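Long-range contacts in transmembrane beta-barrels (Synthetic construct, PDB 6X9Z), which is a de novo designed eight-stranded antiparallel beta-barrel, probably made to fold into and span a lipid membrane: residues P64-Y69 and A88-R93; L49-V54 and G73-T78; L98-E103 and I116-K121. All coordinates share one frame; numbering follows the deposited sequence. Where two conformers were deposited one is given.

Interaction 1: P64-Y69 and A88-R93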
ATOM      1  N   PRO A  64       5.749  16.474  -9.432  1.00 36.35           N
ATOM      2  CA  PRO A  64       4.620  15.860 -10.154  1.00 36.63           C
ATOM      3  C   PRO A  64       4.869  14.413 -10.561  1.00 37.29           C
ATOM      4  O   PRO A  64       3.925  13.750 -11.005  0.93 37.93           O
ATOM      5  CB  PRO A  64       4.457  16.760 -11.383  1.00 37.77           C
ATOM      6  CG  PRO A  64       4.932  18.083 -10.930  1.00 36.41           C
ATOM      7  CD  PRO A  64       6.073  17.805  -9.981  1.00 36.85           C
ATOM      8  N   ASP A  65       6.097  13.901 -10.422  1.00 36.85           N
ATOM      9  CA  ASP A  65       6.414  12.528 -10.796  1.00 36.58           C
ATOM     10  C   ASP A  65       6.588  11.586  -9.616  1.00 35.19           C
ATOM     11  O   ASP A  65       6.463  10.371  -9.801  1.00 34.46           O
ATOM     12  CB  ASP A  65       7.708  12.470 -11.622  1.00 37.97           C
ATOM     13  CG  ASP A  65       7.781  13.551 -12.675  1.00 39.40           C
ATOM     14  OD1 ASP A  65       8.216  14.672 -12.340  1.00 44.48           O
ATOM     15  OD2 ASP A  65       7.416  13.276 -13.837  1.00 41.26           O
ATOM     16  N   LEU A  66       6.903  12.098  -8.430  1.00 34.72           N
ATOM     17  CA  LEU A  66       7.250  11.261  -7.289  1.00 33.02           C
ATOM     18  C   LEU A  66       6.394  11.638  -6.091  1.00 32.68           C
ATOM     19  O   LEU A  66       6.260  12.823  -5.764  1.00 32.15           O
ATOM     20  CB  LEU A  66       8.737  11.393  -6.949  1.00 31.89           C
ATOM     21  CG  LEU A  66       9.242  10.721  -5.673  1.00 31.11           C
ATOM     22  CD1 LEU A  66       9.014   9.220  -5.714  1.00 31.29           C
ATOM     23  CD2 LEU A  66      10.712  11.027  -5.475  1.00 31.77           C
ATOM     24  N   GLU A  67       5.818  10.625  -5.442  1.00 31.30           N
ATOM     25  CA  GLU A  67       4.977  10.809  -4.262  1.00 30.67           C
ATOM     26  C   GLU A  67       5.364   9.772  -3.218  1.00 31.44           C
ATOM     27  O   GLU A  67       4.822   8.659  -3.192  1.00 29.83           O
ATOM     28  CB  GLU A  67       3.492  10.705  -4.612  1.00 30.73           C
ATOM     29  CG  GLU A  67       2.586  10.839  -3.395  1.00 30.82           C
ATOM     30  CD  GLU A  67       1.112  10.873  -3.741  1.00 31.19           C
ATOM     31  OE1 GLU A  67       0.757  10.682  -4.922  1.00 31.57           O
ATOM     32  OE2 GLU A  67       0.299  11.097  -2.820  1.00 32.31           O
ATOM     33  N   PRO A  68       6.306  10.102  -2.339  1.00 30.76           N
ATOM     34  CA  PRO A  68       6.706   9.155  -1.295  1.00 30.06           C
ATOM     35  C   PRO A  68       5.619   9.006  -0.242  1.00 31.03           C
ATOM     36  O   PRO A  68       4.772   9.880  -0.055  1.00 30.23           O
ATOM     37  CB  PRO A  68       7.966   9.793  -0.696  1.00 30.35           C
ATOM     38  CG  PRO A  68       8.377  10.875  -1.668  1.00 30.49           C
ATOM     39  CD  PRO A  68       7.118  11.328  -2.320  1.00 30.69           C
ATOM     40  N   TYR A  69       5.660   7.876   0.462  1.00 29.70           N
ATOM     41  CA  TYR A  69       4.720   7.644   1.548  1.00 30.37           C
ATOM     42  C   TYR A  69       5.320   6.652   2.531  1.00 30.73           C
ATOM     43  O   TYR A  69       6.136   5.803   2.164  1.00 30.34           O
ATOM     44  CB  TYR A  69       3.363   7.132   1.035  1.00 30.34           C
ATOM     45  CG  TYR A  69       3.400   5.754   0.417  1.00 30.31           C
ATOM     46  CD1 TYR A  69       3.126   4.626   1.179  1.00 31.19           C
ATOM     47  CD2 TYR A  69       3.707   5.579  -0.927  1.00 30.60           C
ATOM     48  CE1 TYR A  69       3.160   3.363   0.626  1.00 31.96           C
ATOM     49  CE2 TYR A  69       3.743   4.314  -1.491  1.00 31.22           C
ATOM     50  CZ  TYR A  69       3.470   3.211  -0.707  1.00 31.90           C
ATOM     51  OH  TYR A  69       3.504   1.953  -1.259  1.00 32.74           O
ATOM     52  N   ALA A  88       7.000   1.449   3.538  1.00 33.80           N
ATOM     53  CA  ALA A  88       7.683   2.653   3.074  1.00 32.43           C
ATOM     54  C   ALA A  88       7.822   2.531   1.565  1.00 32.51           C
ATOM     55  O   ALA A  88       8.483   1.607   1.076  1.00 32.82           O
ATOM     56  CB  ALA A  88       9.047   2.814   3.740  1.00 32.26           C
ATOM     57  N   GLY A  89       7.199   3.442   0.830  1.00 31.03           N
ATOM     58  CA  GLY A  89       7.225   3.326  -0.611  1.00 30.99           C
ATOM     59  C   GLY A  89       7.067   4.640  -1.341  1.00 30.65           C
ATOM     60  O   GLY A  89       7.211   5.716  -0.752  1.00 30.06           O
ATOM     61  N   ALA A  90       6.780   4.562  -2.634  1.00 30.39           N
ATOM     62  CA  ALA A  90       6.513   5.772  -3.390  1.00 30.75           C
ATOM     63  C   ALA A  90       5.665   5.429  -4.603  1.00 31.31           C
ATOM     64  O   ALA A  90       5.644   4.284  -5.066  1.00 30.34           O
ATOM     65  CB  ALA A  90       7.809   6.467  -3.823  1.00 30.57           C
ATOM     66  N   LEU A  91       4.958   6.437  -5.095  1.00 30.02           N
ATOM     67  CA  LEU A  91       4.192   6.342  -6.329  0.81 30.87           C
ATOM     68  C   LEU A  91       4.880   7.170  -7.403  1.00 30.94           C
ATOM     69  O   LEU A  91       5.193   8.344  -7.180  1.00 31.43           O
ATOM     70  CB  LEU A  91       2.758   6.830  -6.124  0.81 30.62           C
ATOM     71  CG  LEU A  91       1.930   6.026  -5.130  0.81 30.88           C
ATOM     72  CD1 LEU A  91       0.588   6.691  -4.910  0.81 31.05           C
ATOM     73  CD2 LEU A  91       1.747   4.620  -5.647  0.81 30.38           C
ATOM     74  N   TYR A  92       5.112   6.557  -8.553  1.00 31.18           N
ATOM     75  CA  TYR A  92       5.751   7.206  -9.692  1.00 31.95           C
ATOM     76  C   TYR A  92       4.678   7.430 -10.754  1.00 32.22           C
ATOM     77  O   TYR A  92       4.277   6.492 -11.447  1.00 31.90           O
ATOM     78  CB  TYR A  92       6.905   6.357 -10.215  1.00 32.06           C
ATOM     79  CG  TYR A  92       8.000   6.150  -9.192  1.00 32.17           C
ATOM     80  CD1 TYR A  92       7.956   5.088  -8.294  1.00 31.32           C
ATOM     81  CD2 TYR A  92       9.069   7.030  -9.113  1.00 32.83           C
ATOM     82  CE1 TYR A  92       8.957   4.906  -7.357  1.00 31.97           C
ATOM     83  CE2 TYR A  92      10.069   6.860  -8.181  1.00 32.12           C
ATOM     84  CZ  TYR A  92      10.012   5.799  -7.307  1.00 32.71           C
ATOM     85  OH  TYR A  92      11.015   5.641  -6.378  1.00 33.29           O
ATOM     86  N   ARG A  93       4.211   8.671 -10.872  1.00 32.94           N
ATOM     87  CA  ARG A  93       3.181   8.994 -11.851  1.00 33.63           C
ATOM     88  C   ARG A  93       3.680   8.720 -13.262  1.00 34.19           C
ATOM     89  O   ARG A  93       4.768   9.160 -13.648  1.00 34.99           O
ATOM     90  CB  ARG A  93       2.760  10.457 -11.701  1.00 34.79           C
ATOM     91  CG  ARG A  93       2.231  11.131 -12.964  1.00 36.99           C
ATOM     92  CD  ARG A  93       3.330  11.931 -13.657  1.00 39.83           C
ATOM     93  NE  ARG A  93       2.839  13.142 -14.305  1.00 44.85           N
ATOM     94  CZ  ARG A  93       3.628  14.065 -14.842  1.00 52.24           C
ATOM     95  NH1 ARG A  93       3.103  15.143 -15.410  1.00 56.64           N
ATOM     96  NH2 ARG A  93       4.946  13.910 -14.809  1.00 46.10           N
TER
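The Tyr69 ring lies over Gly89 on the neighbouring strand: Gly89 CA sits 3.7 Å above the ring plane of Tyr69, displaced toward the rim, a CH-pi contact 24° off the ring normal. Glu67 O and Leu91 N lie at the edge of this ring, near its plane. A second flat group, the Arg93 guanidinium, has Pro64 O over one face and Asp65 OD2 at its edge, where OD2 forms a salt bridge of 2.7 Å with Arg93 NH2; carboxylate and guanidinium planes stand 72° apart. Between these ends run the antiparallel strands of the hairpin 66-77/82-93, bonded in pairs at Glu67-Leu91 and Tyr69-Gly89. The tyrosine covering a cross-strand glycine is the aromatic rescue arrangement of beta-sheets, here on the inner wall of the barrel; with CG between the backbone N and the carbonyl carbon (chi1 67°), the ring of Tyr69 is carried across to Gly89. Beyond the ring, Tyr69 OH hydrogen-bonds Glu103 OE1. An alanine in place of Tyr69 would probably leave Gly89 CA uncovered and Glu103 without its hydroxyl mate. On the outer face, Leu66 CD1 reaches Ala90 CB at 3.6 Å, and the same Leu66 methyl lies 3.6 Å from Tyr92 CE2.

Interaction 2: L49-V54 and G73-T78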
ATOM      1  N   LEU A  49      -3.749 -18.019   2.782  1.00 38.70           N
ATOM      2  CA  LEU A  49      -3.956 -17.130   3.921  1.00 40.06           C
ATOM      3  C   LEU A  49      -4.443 -15.797   3.350  1.00 40.83           C
ATOM      4  O   LEU A  49      -3.646 -15.040   2.792  1.00 39.80           O
ATOM      5  CB  LEU A  49      -2.673 -16.967   4.721  1.00 40.04           C
ATOM      6  CG  LEU A  49      -2.689 -16.026   5.927  1.00 43.07           C
ATOM      7  CD1 LEU A  49      -3.491 -16.637   7.059  1.00 45.12           C
ATOM      8  CD2 LEU A  49      -1.274 -15.711   6.390  1.00 42.91           C
ATOM      9  N   ASN A  50      -5.744 -15.551   3.459  1.00 41.49           N
ATOM     10  CA  ASN A  50      -6.330 -14.265   3.111  1.00 41.28           C
ATOM     11  C   ASN A  50      -6.275 -13.338   4.318  0.87 41.80           C
ATOM     12  O   ASN A  50      -6.285 -13.787   5.466  1.00 43.35           O
ATOM     13  CB  ASN A  50      -7.782 -14.426   2.656  1.00 42.30           C
ATOM     14  CG  ASN A  50      -7.910 -15.163   1.337  1.00 41.21           C
ATOM     15  OD1 ASN A  50      -7.104 -14.978   0.426  1.00 41.21           O
ATOM     16  ND2 ASN A  50      -8.940 -15.994   1.223  1.00 42.24           N
ATOM     17  N   PHE A  51      -6.227 -12.034   4.053  1.00 40.95           N
ATOM     18  CA  PHE A  51      -6.191 -11.075   5.146  1.00 42.11           C
ATOM     19  C   PHE A  51      -6.831  -9.765   4.717  1.00 41.68           C
ATOM     20  O   PHE A  51      -6.708  -9.341   3.566  1.00 41.02           O
ATOM     21  CB  PHE A  51      -4.759 -10.816   5.630  1.00 42.43           C
ATOM     22  CG  PHE A  51      -3.880 -10.180   4.598  1.00 41.66           C
ATOM     23  CD1 PHE A  51      -3.778  -8.800   4.505  1.00 42.08           C
ATOM     24  CD2 PHE A  51      -3.147 -10.960   3.723  1.00 41.20           C
ATOM     25  CE1 PHE A  51      -2.967  -8.214   3.554  1.00 42.29           C
ATOM     26  CE2 PHE A  51      -2.332 -10.380   2.772  1.00 40.78           C
ATOM     27  CZ  PHE A  51      -2.241  -9.004   2.687  1.00 40.75           C
ATOM     28  N   LEU A  52      -7.508  -9.131   5.668  0.70 42.38           N
ATOM     29  CA  LEU A  52      -8.055  -7.793   5.506  1.00 41.87           C
ATOM     30  C   LEU A  52      -7.085  -6.811   6.153  1.00 42.00           C
ATOM     31  O   LEU A  52      -6.754  -6.950   7.337  0.53 42.80           O
ATOM     32  CB  LEU A  52      -9.442  -7.698   6.143  1.00 42.74           C
ATOM     33  CG  LEU A  52     -10.424  -6.627   5.670  1.00 43.49           C
ATOM     34  CD1 LEU A  52     -11.837  -7.006   6.092  1.00 44.40           C
ATOM     35  CD2 LEU A  52     -10.059  -5.263   6.222  1.00 42.30           C
ATOM     36  N   GLU A  53      -6.628  -5.831   5.383  1.00 41.35           N
ATOM     37  CA  GLU A  53      -5.638  -4.867   5.842  1.00 41.56           C
ATOM     38  C   GLU A  53      -6.277  -3.494   5.985  1.00 39.98           C
ATOM     39  O   GLU A  53      -6.978  -3.033   5.078  1.00 39.08           O
ATOM     40  CB  GLU A  53      -4.455  -4.802   4.878  1.00 43.61           C
ATOM     41  CG  GLU A  53      -3.472  -3.695   5.184  1.00 46.53           C
ATOM     42  CD  GLU A  53      -2.293  -3.702   4.234  1.00 58.32           C
ATOM     43  OE1 GLU A  53      -1.794  -4.807   3.917  1.00 55.18           O
ATOM     44  OE2 GLU A  53      -1.876  -2.607   3.794  1.00 57.06           O
ATOM     45  N   VAL A  54      -6.040  -2.855   7.130  1.00 39.48           N
ATOM     46  CA  VAL A  54      -6.543  -1.515   7.419  1.00 37.31           C
ATOM     47  C   VAL A  54      -5.425  -0.725   8.084  1.00 36.92           C
ATOM     48  O   VAL A  54      -4.760  -1.227   8.996  1.00 37.56           O
ATOM     49  CB  VAL A  54      -7.796  -1.543   8.318  1.00 37.41           C
ATOM     50  CG1 VAL A  54      -8.115  -0.151   8.839  1.00 36.60           C
ATOM     51  CG2 VAL A  54      -8.985  -2.100   7.555  1.00 38.06           C
ATOM     52  N   GLY A  73      -0.280  -0.273   9.537  1.00 36.46           N
ATOM     53  CA  GLY A  73      -1.622  -0.753   9.787  1.00 37.44           C
ATOM     54  C   GLY A  73      -1.639  -2.141  10.394  1.00 39.44           C
ATOM     55  O   GLY A  73      -0.695  -2.537  11.085  1.00 39.64           O
ATOM     56  N   PHE A  74      -2.706  -2.891  10.132  1.00 39.36           N
ATOM     57  CA  PHE A  74      -2.851  -4.237  10.664  1.00 40.53           C
ATOM     58  C   PHE A  74      -3.468  -5.133   9.603  1.00 41.36           C
ATOM     59  O   PHE A  74      -4.290  -4.692   8.795  1.00 40.58           O
ATOM     60  CB  PHE A  74      -3.711  -4.250  11.934  1.00 41.41           C
ATOM     61  CG  PHE A  74      -3.143  -3.431  13.055  1.00 40.43           C
ATOM     62  CD1 PHE A  74      -2.249  -3.987  13.949  1.00 40.91           C
ATOM     63  CD2 PHE A  74      -3.500  -2.102  13.209  1.00 40.32           C
ATOM     64  CE1 PHE A  74      -1.722  -3.236  14.982  1.00 40.87           C
ATOM     65  CE2 PHE A  74      -2.973  -1.344  14.237  1.00 40.65           C
ATOM     66  CZ  PHE A  74      -2.085  -1.914  15.125  1.00 41.10           C
ATOM     67  N   GLU A  75      -3.052  -6.396   9.608  1.00 42.64           N
ATOM     68  CA  GLU A  75      -3.575  -7.408   8.697  1.00 42.85           C
ATOM     69  C   GLU A  75      -4.391  -8.404   9.509  1.00 43.47           C
ATOM     70  O   GLU A  75      -3.836  -9.175  10.297  1.00 44.17           O
ATOM     71  CB  GLU A  75      -2.447  -8.102   7.939  1.00 42.80           C
ATOM     72  CG  GLU A  75      -1.721  -7.185   6.974  1.00 43.93           C
ATOM     73  CD  GLU A  75      -0.609  -7.880   6.222  1.00 44.19           C
ATOM     74  OE1 GLU A  75      -0.386  -9.085   6.466  1.00 44.05           O
ATOM     75  OE2 GLU A  75       0.042  -7.220   5.385  1.00 44.89           O
ATOM     76  N   TYR A  76      -5.706  -8.376   9.318  1.00 44.07           N
ATOM     77  CA  TYR A  76      -6.620  -9.312   9.970  1.00 44.94           C
ATOM     78  C   TYR A  76      -6.625 -10.588   9.140  1.00 44.63           C
ATOM     79  O   TYR A  76      -7.332 -10.699   8.136  1.00 44.33           O
ATOM     80  CB  TYR A  76      -8.016  -8.708  10.089  1.00 45.43           C
ATOM     81  CG  TYR A  76      -8.075  -7.409  10.874  1.00 47.74           C
ATOM     82  CD1 TYR A  76      -7.580  -6.222  10.342  1.00 46.55           C
ATOM     83  CD2 TYR A  76      -8.649  -7.367  12.137  1.00 52.71           C
ATOM     84  CE1 TYR A  76      -7.635  -5.039  11.056  1.00 46.61           C
ATOM     85  CE2 TYR A  76      -8.710  -6.189  12.856  1.00 52.96           C
ATOM     86  CZ  TYR A  76      -8.203  -5.031  12.310  0.77 49.76           C
ATOM     87  OH  TYR A  76      -8.270  -3.862  13.029  1.00 49.60           O
ATOM     88  N   ASN A  77      -5.822 -11.563   9.568  0.85 44.73           N
ATOM     89  CA  ASN A  77      -5.608 -12.773   8.790  0.85 44.83           C
ATOM     90  C   ASN A  77      -6.773 -13.743   8.950  0.85 45.60           C
ATOM     91  O   ASN A  77      -7.579 -13.650   9.879  0.85 45.79           O
ATOM     92  CB  ASN A  77      -4.319 -13.472   9.219  0.85 44.94           C
ATOM     93  CG  ASN A  77      -3.133 -12.537   9.273  0.85 45.05           C
ATOM     94  OD1 ASN A  77      -2.607 -12.251  10.349  0.85 45.42           O
ATOM     95  ND2 ASN A  77      -2.698 -12.061   8.112  0.85 44.01           N
ATOM     96  N   THR A  78      -6.838 -14.706   8.033  0.96 46.40           N
ATOM     97  CA  THR A  78      -7.858 -15.741   8.097  0.96 48.60           C
ATOM     98  C   THR A  78      -7.490 -16.869   9.054  0.96 48.49           C
ATOM     99  O   THR A  78      -8.233 -17.853   9.143  0.96 48.09           O
ATOM    100  CB  THR A  78      -8.130 -16.302   6.698  0.96 49.88           C
ATOM    101  OG1 THR A  78      -9.220 -17.231   6.758  0.96 64.62           O
ATOM    102  CG2 THR A  78      -6.904 -17.004   6.150  0.96 46.81           C
TER
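Glu75 crosses the Phe51 ring with its whole side chain. Its CB starts 3.7 Å from Phe51 CD1, with CG turned anti to the carbonyl carbon (chi1 -67°). Glu75 CG follows at 3.6 Å from the same Phe51 CD1, and Glu75 CD lies 3.6 Å from Phe51 CE1. Glu75 OE1 is 3.9 Å above the ring plane of Phe51, over its centre; carboxylate and ring planes differ by 18°, a stacked arrangement. Glu75 OE2 passes on to Glu53 OE1, 3.4 Å away. These groups point into the barrel from the hairpin 49-59/66-77, whose strands are tied by paired backbone bonds at Leu52-Tyr76 and Val54-Phe74, while the Thr78 N to Asn50 O bond, at the open end of the hairpin away from the loop that joins its strands, is weak. On the other face, directed to the surface, Tyr76 CD1 comes 3.2 Å from Leu52 O, which lies at the edge of the tyrosine ring, near its plane. At the same open end, Leu49 CD1 meets Thr78 CG2 at 3.6 Å. Glu53 and Glu75 run side by side with carboxylate planes only 12° apart and two acceptors facing each other. Lys71 forms a long, weak ion pair with Glu53, and the stacked aromatic face supplies packing but no countercharge. Such crowding would be expected to raise the proton affinity of at least one of the two acids.

Interaction 3: L98-E103 and I116-K121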
ATOM      1  N   LEU A  98      -2.652   6.997 -14.007  1.00 32.97           N
ATOM      2  CA  LEU A  98      -1.912   5.814 -13.603  1.00 31.42           C
ATOM      3  C   LEU A  98      -0.603   6.194 -12.930  1.00 32.01           C
ATOM      4  O   LEU A  98       0.012   7.215 -13.248  1.00 31.39           O
ATOM      5  CB  LEU A  98      -1.625   4.922 -14.812  1.00 31.27           C
ATOM      6  CG  LEU A  98      -0.936   3.577 -14.574  1.00 30.96           C
ATOM      7  CD1 LEU A  98      -1.781   2.686 -13.683  1.00 30.89           C
ATOM      8  CD2 LEU A  98      -0.671   2.916 -15.907  1.00 30.64           C
ATOM      9  N   ALA A  99      -0.174   5.336 -12.008  1.00 30.43           N
ATOM     10  CA  ALA A  99       1.089   5.513 -11.316  1.00 30.51           C
ATOM     11  C   ALA A  99       1.669   4.141 -11.018  1.00 30.83           C
ATOM     12  O   ALA A  99       0.933   3.189 -10.752  1.00 29.81           O
ATOM     13  CB  ALA A  99       0.917   6.315 -10.022  1.00 30.25           C
ATOM     14  N   LEU A 100       2.993   4.047 -11.086  1.00 30.31           N
ATOM     15  CA  LEU A 100       3.694   2.838 -10.688  1.00 30.39           C
ATOM     16  C   LEU A 100       3.993   2.901  -9.200  1.00 31.06           C
ATOM     17  O   LEU A 100       4.360   3.952  -8.669  1.00 29.97           O
ATOM     18  CB  LEU A 100       4.989   2.671 -11.477  1.00 30.01           C
ATOM     19  CG  LEU A 100       4.787   2.776 -12.986  1.00 30.29           C
ATOM     20  CD1 LEU A 100       6.116   2.658 -13.690  1.00 30.83           C
ATOM     21  CD2 LEU A 100       3.805   1.718 -13.464  1.00 30.23           C
ATOM     22  N   MET A 101       3.829   1.766  -8.534  1.00 30.30           N
ATOM     23  CA  MET A 101       3.899   1.695  -7.084  1.00 30.53           C
ATOM     24  C   MET A 101       4.978   0.704  -6.690  1.00 31.53           C
ATOM     25  O   MET A 101       5.007  -0.422  -7.195  1.00 31.58           O
ATOM     26  CB  MET A 101       2.547   1.283  -6.505  1.00 30.64           C
ATOM     27  CG  MET A 101       2.502   1.174  -4.998  1.00 30.63           C
ATOM     28  SD  MET A 101       0.838   0.697  -4.503  1.00 33.42           S
ATOM     29  CE  MET A 101       0.998   0.664  -2.724  1.00 33.64           C
ATOM     30  N   VAL A 102       5.872   1.132  -5.811  1.00 31.30           N
ATOM     31  CA  VAL A 102       6.876   0.262  -5.216  1.00 31.73           C
ATOM     32  C   VAL A 102       6.882   0.531  -3.721  1.00 32.31           C
ATOM     33  O   VAL A 102       6.747   1.680  -3.282  1.00 31.54           O
ATOM     34  CB  VAL A 102       8.277   0.478  -5.825  1.00 31.59           C
ATOM     35  CG1 VAL A 102       8.247   0.205  -7.320  1.00 31.22           C
ATOM     36  CG2 VAL A 102       8.780   1.884  -5.547  1.00 31.71           C
ATOM     37  N   GLU A 103       7.011  -0.532  -2.941  1.00 32.59           N
ATOM     38  CA  GLU A 103       6.861  -0.418  -1.501  1.00 33.05           C
ATOM     39  C   GLU A 103       7.729  -1.458  -0.820  1.00 34.19           C
ATOM     40  O   GLU A 103       7.645  -2.646  -1.139  1.00 34.55           O
ATOM     41  CB  GLU A 103       5.401  -0.602  -1.092  1.00 32.77           C
ATOM     42  CG  GLU A 103       5.194  -0.704   0.396  1.00 34.22           C
ATOM     43  CD  GLU A 103       3.735  -0.722   0.762  1.00 35.46           C
ATOM     44  OE1 GLU A 103       2.944  -0.054   0.060  1.00 35.81           O
ATOM     45  OE2 GLU A 103       3.380  -1.407   1.743  1.00 36.63           O
ATOM     46  N   ILE A 116       5.544  -4.528  -5.715  1.00 33.73           N
ATOM     47  CA  ILE A 116       5.442  -3.660  -6.877  1.00 33.41           C
ATOM     48  C   ILE A 116       4.035  -3.789  -7.437  1.00 32.76           C
ATOM     49  O   ILE A 116       3.388  -4.833  -7.309  1.00 32.50           O
ATOM     50  CB  ILE A 116       6.493  -3.998  -7.954  1.00 34.30           C
ATOM     51  CG1 ILE A 116       6.325  -5.446  -8.417  1.00 35.45           C
ATOM     52  CG2 ILE A 116       7.899  -3.754  -7.424  1.00 34.00           C
ATOM     53  CD1 ILE A 116       7.300  -5.862  -9.495  1.00 43.05           C
ATOM     54  N   GLY A 117       3.562  -2.715  -8.055  1.00 31.22           N
ATOM     55  CA  GLY A 117       2.212  -2.709  -8.578  1.00 30.78           C
ATOM     56  C   GLY A 117       1.899  -1.380  -9.227  1.00 29.97           C
ATOM     57  O   GLY A 117       2.790  -0.576  -9.502  0.96 30.07           O
ATOM     58  N   ILE A 118       0.610  -1.170  -9.486  1.00 29.81           N
ATOM     59  CA  ILE A 118       0.133   0.064 -10.093  1.00 29.41           C
ATOM     60  C   ILE A 118      -0.906   0.689  -9.176  1.00 30.39           C
ATOM     61  O   ILE A 118      -1.500   0.030  -8.320  1.00 30.13           O
ATOM     62  CB  ILE A 118      -0.466  -0.159 -11.495  1.00 29.32           C
ATOM     63  CG1 ILE A 118      -1.696  -1.061 -11.396  1.00 29.15           C
ATOM     64  CG2 ILE A 118       0.584  -0.706 -12.451  1.00 29.59           C
ATOM     65  CD1 ILE A 118      -2.295  -1.444 -12.724  1.00 29.45           C
ATOM     66  N   ALA A 119      -1.125   1.985  -9.376  1.00 30.25           N
ATOM     67  CA  ALA A 119      -2.097   2.744  -8.604  1.00 30.57           C
ATOM     68  C   ALA A 119      -2.937   3.563  -9.570  1.00 31.46           C
ATOM     69  O   ALA A 119      -2.413   4.449 -10.254  1.00 31.01           O
ATOM     70  CB  ALA A 119      -1.408   3.642  -7.573  1.00 31.18           C
ATOM     71  N   TYR A 120      -4.229   3.253  -9.631  1.00 31.75           N
ATOM     72  CA  TYR A 120      -5.162   3.886 -10.552  1.00 32.46           C
ATOM     73  C   TYR A 120      -5.966   4.935  -9.801  1.00 33.65           C
ATOM     74  O   TYR A 120      -6.529   4.645  -8.741  1.00 33.48           O
ATOM     75  CB  TYR A 120      -6.092   2.840 -11.165  1.00 33.10           C
ATOM     76  CG  TYR A 120      -7.017   3.341 -12.256  1.00 34.57           C
ATOM     77  CD1 TYR A 120      -8.294   3.804 -11.958  1.00 34.89           C
ATOM     78  CD2 TYR A 120      -6.627   3.316 -13.586  1.00 34.23           C
ATOM     79  CE1 TYR A 120      -9.149   4.245 -12.958  1.00 34.78           C
ATOM     80  CE2 TYR A 120      -7.473   3.752 -14.589  1.00 34.72           C
ATOM     81  CZ  TYR A 120      -8.730   4.215 -14.271  1.00 35.37           C
ATOM     82  OH  TYR A 120      -9.557   4.646 -15.284  1.00 35.16           O
ATOM     83  N   LYS A 121      -6.022   6.145 -10.353  1.00 33.77           N
ATOM     84  CA  LYS A 121      -6.673   7.272  -9.696  1.00 35.01           C
ATOM     85  C   LYS A 121      -8.116   7.362 -10.180  1.00 35.79           C
ATOM     86  O   LYS A 121      -8.368   7.667 -11.350  1.00 36.14           O
ATOM     87  CB  LYS A 121      -5.913   8.565  -9.976  1.00 35.14           C
ATOM     88  CG  LYS A 121      -6.461   9.765  -9.233  1.00 36.02           C
ATOM     89  CD  LYS A 121      -5.675  11.032  -9.542  1.00 39.10           C
ATOM     90  CE  LYS A 121      -6.267  12.224  -8.800  0.97 41.04           C
ATOM     91  NZ  LYS A 121      -5.426  13.442  -8.915  0.42 44.32           N
TER
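Met101 N donates to Gly117 O over 2.7 Å, the shortest hydrogen bond between segments 98-103 and 116-121, with an N-H...O angle of 157° and the donor standing above the carbonyl plane. Met101 CB also packs on this carbonyl. The return bond, from Gly117 N to Met101 O, measures 2.8 Å and completes a hydrogen-bonded pair, with Ile116 CA adding a CA-H...O contact to Met101 O. At the next hydrogen-bonded pair, Ala99 O accepts the N-H of Ala119 at 2.8 Å (O to N) and has a CA-H...O contact from Ile118 CA at 3.3 Å. The partner bond, Ala99 N to Ala119 O, is weak.

The two strands form the last hairpin of the barrel, 98-106/112-121, and their short segments run antiparallel at 143°. Backbone bonds of Ile116 with Val14 and of Ile118 with Val12 join the second of them to strand 8-17, so the final strand closes the sheet onto the first. Side chains alternate between the two faces of this wall. Inward, Ala99 CB and Ala119 CB lie 4.3 Å apart, and Gly117 brings no side chain at all. Met101 extends inward with CG anti to its backbone N (chi1 180°), the chain remaining straight beyond CG, and meets Leu91 and Val13 on the flanking strands. Outward, branched aliphatic groups line a surface that probably faces lipid. Leu98 CD1 leans across onto Ile118 CB at 3.8 Å. The CG2 branch of Ile118 approaches Leu100 CD2 at 4.2 Å, a looser touch, and Val102 CG1 meets Ile116 CG2 at 4.0 Å.

Interactions 1 and 2 share strand 66-77, bonded to strand 82-93 in one and to strand 49-59 in the other, yet their centres lie 24 Å apart on opposite sides of the chain's centre. Interaction 3 belongs to a separate hairpin, but its centre is about 9 Å from that of interaction 1, which it meets through backbone pairing of strands 82-93 and 98-106 and inside the barrel at Tyr69 and Glu103. Interactions 1 and 3 are partly buried. Interaction 3 is aliphatic beyond its backbone, and interaction 1 adds an aromatic-glycine contact and an exposed salt bridge. Interaction 2, though a surface contact overall, turns its two carboxylates and Phe51 inward.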